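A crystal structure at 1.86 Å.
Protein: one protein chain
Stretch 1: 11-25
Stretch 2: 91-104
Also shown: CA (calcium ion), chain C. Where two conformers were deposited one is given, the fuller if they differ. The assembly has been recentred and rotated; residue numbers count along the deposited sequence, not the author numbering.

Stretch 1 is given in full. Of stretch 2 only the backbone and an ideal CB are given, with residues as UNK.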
# COMPACT_ATOMS: atom_id res chain seq x y z
N GLY A 11 6.64 -0.66 5.31
CA GLY A 11 7.80 0.01 4.80
C GLY A 11 7.57 1.48 4.65
O GLY A 11 6.45 1.97 4.42
N ALA A 12 8.68 2.19 4.78
CA ALA A 12 8.71 3.61 4.60
C ALA A 12 10.15 3.85 4.21
O ALA A 12 11.05 3.65 5.00
CB ALA A 12 8.31 4.34 5.92
N HIS A 13 10.39 4.23 2.95
CA HIS A 13 11.79 4.34 2.45
C HIS A 13 11.96 5.72 1.80
O HIS A 13 10.98 6.41 1.52
CB HIS A 13 12.15 3.19 1.46
CG HIS A 13 11.27 3.06 0.23
ND1 HIS A 13 11.30 3.94 -0.84
CD2 HIS A 13 10.41 2.09 -0.13
CE1 HIS A 13 10.46 3.54 -1.78
NE2 HIS A 13 9.91 2.41 -1.38
N ILE A 14 13.21 6.07 1.54
CA ILE A 14 13.52 7.24 0.72
C ILE A 14 13.58 6.80 -0.76
O ILE A 14 14.17 5.76 -1.11
CB ILE A 14 14.81 7.95 1.22
CG1 ILE A 14 14.98 9.36 0.64
CG2 ILE A 14 16.09 7.10 0.93
CD1 ILE A 14 13.94 10.38 1.20
N ASP A 15 12.95 7.61 -1.60
CA ASP A 15 12.96 7.37 -3.02
C ASP A 15 13.77 8.51 -3.64
O ASP A 15 13.35 9.67 -3.59
CB ASP A 15 11.53 7.36 -3.56
CG ASP A 15 11.46 7.13 -5.05
OD1 ASP A 15 12.18 7.81 -5.84
OD2 ASP A 15 10.64 6.29 -5.45
N ARG A 16 14.91 8.15 -4.22
CA ARG A 16 15.82 9.13 -4.81
C ARG A 16 15.89 8.87 -6.32
O ARG A 16 16.22 7.75 -6.77
CB ARG A 16 17.22 9.01 -4.15
CG ARG A 16 17.16 9.25 -2.60
CD ARG A 16 18.56 9.39 -1.94
NE ARG A 16 19.20 10.62 -2.41
CZ ARG A 16 20.24 10.65 -3.26
NH1 ARG A 16 20.77 9.52 -3.72
NH2 ARG A 16 20.72 11.82 -3.68
N ARG A 17 15.61 9.90 -7.10
CA ARG A 17 15.55 9.77 -8.53
C ARG A 17 16.51 10.79 -9.14
O ARG A 17 16.39 12.00 -8.92
CB ARG A 17 14.10 10.01 -8.96
CG ARG A 17 13.73 9.70 -10.42
CD ARG A 17 12.18 9.75 -10.51
NE ARG A 17 11.66 9.34 -11.82
CZ ARG A 17 10.37 9.12 -12.08
NH1 ARG A 17 9.44 9.29 -11.14
NH2 ARG A 17 10.00 8.76 -13.31
N GLY A 18 17.50 10.29 -9.88
CA GLY A 18 18.49 11.13 -10.55
C GLY A 18 18.22 11.11 -12.05
O GLY A 18 18.08 10.04 -12.65
N MET A 19 18.10 12.29 -12.65
CA MET A 19 17.82 12.36 -14.05
C MET A 19 18.97 13.01 -14.76
O MET A 19 19.46 14.05 -14.33
CB MET A 19 16.53 13.17 -14.32
CG MET A 19 16.22 13.35 -15.83
SD MET A 19 14.51 13.99 -16.14
CE MET A 19 13.69 12.40 -16.02
N ILE A 20 19.41 12.38 -15.83
CA ILE A 20 20.43 12.90 -16.72
C ILE A 20 19.91 14.14 -17.47
O ILE A 20 18.77 14.17 -17.98
CB ILE A 20 20.89 11.81 -17.69
CG1 ILE A 20 21.52 10.62 -16.91
CG2 ILE A 20 21.85 12.43 -18.74
CD1 ILE A 20 21.67 9.29 -17.77
N GLU A 21 20.77 15.15 -17.54
CA GLU A 21 20.39 16.46 -18.08
C GLU A 21 20.62 16.61 -19.57
O GLU A 21 20.08 17.53 -20.17
CB GLU A 21 21.11 17.57 -17.33
CG GLU A 21 20.71 17.67 -15.91
CD GLU A 21 21.71 18.53 -15.09
OE1 GLU A 21 22.72 19.03 -15.65
OE2 GLU A 21 21.47 18.69 -13.87
N THR A 22 21.41 15.73 -20.16
CA THR A 22 21.86 15.84 -21.54
C THR A 22 21.59 14.48 -22.19
O THR A 22 20.90 13.65 -21.61
CB THR A 22 23.39 16.15 -21.64
OG1 THR A 22 24.12 15.19 -20.87
CG2 THR A 22 23.68 17.51 -21.06
N GLU A 23 22.14 14.26 -23.38
CA GLU A 23 22.13 12.94 -24.00
C GLU A 23 22.87 11.95 -23.10
O GLU A 23 23.90 12.29 -22.50
CB GLU A 23 22.78 13.00 -25.40
CG GLU A 23 24.17 13.67 -25.41
CD GLU A 23 24.85 13.68 -26.78
OE1 GLU A 23 25.09 12.59 -27.36
OE2 GLU A 23 25.17 14.80 -27.26
N THR A 24 22.38 10.72 -23.03
CA THR A 24 23.00 9.69 -22.20
C THR A 24 24.34 9.20 -22.78
O THR A 24 24.43 8.87 -23.97
CB THR A 24 22.08 8.50 -22.13
OG1 THR A 24 20.76 8.97 -21.84
CG2 THR A 24 22.57 7.45 -21.06
N ALA A 25 25.36 9.15 -21.92
CA ALA A 25 26.58 8.39 -22.16
C ALA A 25 26.52 7.10 -21.36
O ALA A 25 26.78 7.09 -20.14
CB ALA A 25 27.84 9.22 -21.78
N UNK A 91 21.19 2.78 8.32
CA UNK A 91 20.63 3.68 7.29
C UNK A 91 19.18 3.31 6.98
O UNK A 91 18.84 2.14 6.94
CB UNK A 91 21.47 3.62 6.01
N UNK A 92 18.37 4.33 6.71
CA UNK A 92 16.97 4.15 6.32
C UNK A 92 16.92 3.47 4.93
O UNK A 92 17.75 3.76 4.04
CB UNK A 92 16.24 5.49 6.30
N UNK A 93 16.02 2.49 4.74
CA UNK A 93 15.94 1.85 3.42
C UNK A 93 15.79 2.89 2.29
O UNK A 93 15.21 3.95 2.49
CB UNK A 93 14.77 0.87 3.39
N UNK A 94 16.29 2.56 1.10
CA UNK A 94 16.29 3.51 -0.03
C UNK A 94 16.06 2.80 -1.33
O UNK A 94 16.45 1.64 -1.48
CB UNK A 94 17.61 4.29 -0.10
N UNK A 95 15.35 3.46 -2.25
CA UNK A 95 15.24 3.07 -3.65
C UNK A 95 15.89 4.23 -4.47
O UNK A 95 15.46 5.37 -4.40
CB UNK A 95 13.78 2.82 -4.05
N UNK A 96 16.94 3.93 -5.23
CA UNK A 96 17.68 4.95 -5.98
C UNK A 96 17.63 4.61 -7.46
O UNK A 96 18.04 3.53 -7.83
CB UNK A 96 19.13 5.05 -5.50
N UNK A 97 17.06 5.49 -8.30
CA UNK A 97 16.97 5.23 -9.73
C UNK A 97 17.77 6.29 -10.49
O UNK A 97 17.79 7.50 -10.11
CB UNK A 97 15.51 5.22 -10.19
N UNK A 98 18.39 5.87 -11.57
CA UNK A 98 18.97 6.86 -12.48
C UNK A 98 18.21 6.74 -13.81
O UNK A 98 18.10 5.65 -14.38
CB UNK A 98 20.47 6.64 -12.67
N UNK A 99 17.67 7.86 -14.28
CA UNK A 99 16.85 7.94 -15.51
C UNK A 99 17.54 8.80 -16.57
O UNK A 99 18.28 9.76 -16.25
CB UNK A 99 15.47 8.51 -15.20
N UNK A 100 17.28 8.45 -17.82
CA UNK A 100 17.68 9.28 -18.97
C UNK A 100 16.85 10.55 -18.95
O UNK A 100 15.85 10.63 -18.24
CB UNK A 100 17.50 8.53 -20.29
N UNK A 101 17.25 11.55 -19.74
CA UNK A 101 16.52 12.82 -19.82
C UNK A 101 15.06 12.64 -20.29
O UNK A 101 14.18 13.46 -19.98
CB UNK A 101 17.25 13.77 -20.77
N UNK A 102 14.84 11.59 -21.08
CA UNK A 102 13.52 11.27 -21.62
C UNK A 102 12.64 10.46 -20.68
O UNK A 102 11.59 9.95 -21.08
CB UNK A 102 13.68 10.50 -22.93
N UNK A 103 13.10 10.31 -19.43
CA UNK A 103 12.46 9.49 -18.41
C UNK A 103 12.71 7.99 -18.44
O UNK A 103 12.21 7.28 -17.57
CB UNK A 103 10.95 9.71 -18.50
N UNK A 104 13.43 7.47 -19.41
CA UNK A 104 13.67 6.03 -19.41
C UNK A 104 14.53 5.59 -18.20
O UNK A 104 15.56 6.20 -17.93
CB UNK A 104 14.35 5.62 -20.72
CA CA C . 23.16 20.26 -13.30

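Two parallel strands, 13-20 and 94-99, lie 4.7 Å apart at closest approach, and each residue of the second must suit a ladder that the backbone already fixes.

Position 91 has nothing of stretch 1 near its CB, so almost any residue would serve; it is R91. Position 92 is similarly undemanding, though its CA-to-CB bond points toward stretch 1; a small or branched residue fits, and T92 brings CG2 to 4.3 Å from A12 O.

At 93, phi is -52° and the amide has no acceptor in stretch 1, while the carbonyl O takes a hydrogen bond from I14 N (3.1 Å). Proline is allowed, as are small apolar residues. P93 lays its CB 3.9 Å from H13 CB.

The ideal CB of 94 is only 3.4 Å from I14 CG2, which argues for something small. S94 answers, its CB 3.3 Å from I14 CG2.

Position 95 shares a sheet face with D15, and its CB lies near the H13 ring. Polar, aromatic or long side chains could all work. Y95 carries its ring past the carboxylate, CD2 3.8 Å from D15 OD2.

Position 96 pairs with R16 on the face shared with I14, and extended backbone angles welcome a beta-branched residue; a hydroxyl or an acid could also address the arginine. T96 does so through water 1, which lies 2.6 Å from T96 OG1 and 2.8 Å from R16 NH1.

At 97 the CB sits 4.8 Å from R17 CG, so small or medium residues suit; it is A97.

Opposite 98 is G18, which offers no side chain, so a bulky branched residue can spread there. I98 reaches I20 CD1 with CG2 at 4.4 Å.

Position 99 shares a face with M19 and R17, whose side chains both reach its CB's neighbourhood, calling for an apolar residue of some length. L99 packs CD2 3.9 Å from M19 CE; the 3.0 Å approach of L99 CD2 to R17 NE, at the edge of the guanidinium, is tight.

At 100 the CB approaches T24 OG1, a hydroxyl that invites an acceptor. E100 provides it, OE2 receiving a 2.5 Å hydrogen bond from T24 OG1.

The CB of 101 is tight against I20 O, but a long chain can run past the carbonyls beyond. R101 lays one guanidinium face under E21 O, with NE 3.2 Å away but poorly angled for a hydrogen bond.

Position 102 points away, favouring polar turn formers: D102. Positive phi (81°) favours glycine at 103: G103. Position 104 also points away, so many polar residues would do; N104 ND2 hydrogen-bonds E100 OE1 at 2.9 Å.

Stretch 2 91-104: RTPSYTAILERDGN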
# COMPACT_ATOMS: atom_id res chain seq x y z
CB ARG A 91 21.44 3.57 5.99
CG ARG A 91 22.84 4.17 6.08
CD ARG A 91 22.80 5.69 6.26
NE ARG A 91 22.12 6.35 5.12
CZ ARG A 91 22.02 7.66 4.93
NH1 ARG A 91 22.58 8.50 5.80
NH2 ARG A 91 21.38 8.12 3.87
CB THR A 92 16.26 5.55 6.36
OG1 THR A 92 16.26 6.06 7.71
CG2 THR A 92 14.84 5.51 5.79
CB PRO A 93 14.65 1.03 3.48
CG PRO A 93 14.47 0.72 4.99
CD PRO A 93 15.06 1.90 5.72
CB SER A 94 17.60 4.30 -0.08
OG SER A 94 18.69 3.42 -0.30
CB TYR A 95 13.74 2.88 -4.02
CG TYR A 95 13.52 2.63 -5.48
CD1 TYR A 95 13.66 1.34 -6.02
CD2 TYR A 95 13.21 3.69 -6.34
CE1 TYR A 95 13.49 1.09 -7.37
CE2 TYR A 95 13.05 3.46 -7.69
CZ TYR A 95 13.17 2.16 -8.20
OH TYR A 95 13.00 1.99 -9.55
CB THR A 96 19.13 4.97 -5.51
OG1 THR A 96 19.15 5.19 -4.08
CG2 THR A 96 19.95 6.04 -6.28
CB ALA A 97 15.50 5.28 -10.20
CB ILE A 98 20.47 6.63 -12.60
CG1 ILE A 98 21.19 6.88 -11.24
CG2 ILE A 98 21.03 7.43 -13.81
CD1 ILE A 98 22.69 6.64 -11.31
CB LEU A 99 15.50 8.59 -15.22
CG LEU A 99 14.35 7.89 -14.49
CD1 LEU A 99 14.77 7.45 -13.13
CD2 LEU A 99 13.21 8.93 -14.41
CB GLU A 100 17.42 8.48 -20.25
CG GLU A 100 18.34 7.23 -20.33
CD GLU A 100 18.39 6.65 -21.72
OE1 GLU A 100 17.64 5.68 -21.94
OE2 GLU A 100 19.18 7.15 -22.57
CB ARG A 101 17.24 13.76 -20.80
CG ARG A 101 16.90 15.20 -20.61
CD ARG A 101 17.45 16.02 -21.75
NE ARG A 101 17.17 17.44 -21.58
CZ ARG A 101 17.47 18.38 -22.47
NH1 ARG A 101 18.09 18.07 -23.59
NH2 ARG A 101 17.18 19.66 -22.19
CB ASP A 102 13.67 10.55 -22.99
CG ASP A 102 14.19 9.12 -22.86
OD1 ASP A 102 14.44 8.64 -21.73
OD2 ASP A 102 14.37 8.47 -23.91
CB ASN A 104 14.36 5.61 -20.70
CG ASN A 104 14.61 4.11 -20.73
OD1 ASN A 104 13.67 3.32 -20.68
ND2 ASN A 104 15.88 3.72 -20.79
O HOH W 1 20.79 6.86 -2.90
O HOH W 2 19.45 11.35 -21.50
O HOH W 3 24.55 18.51 -12.33
O HOH W 4 20.87 20.77 -12.43
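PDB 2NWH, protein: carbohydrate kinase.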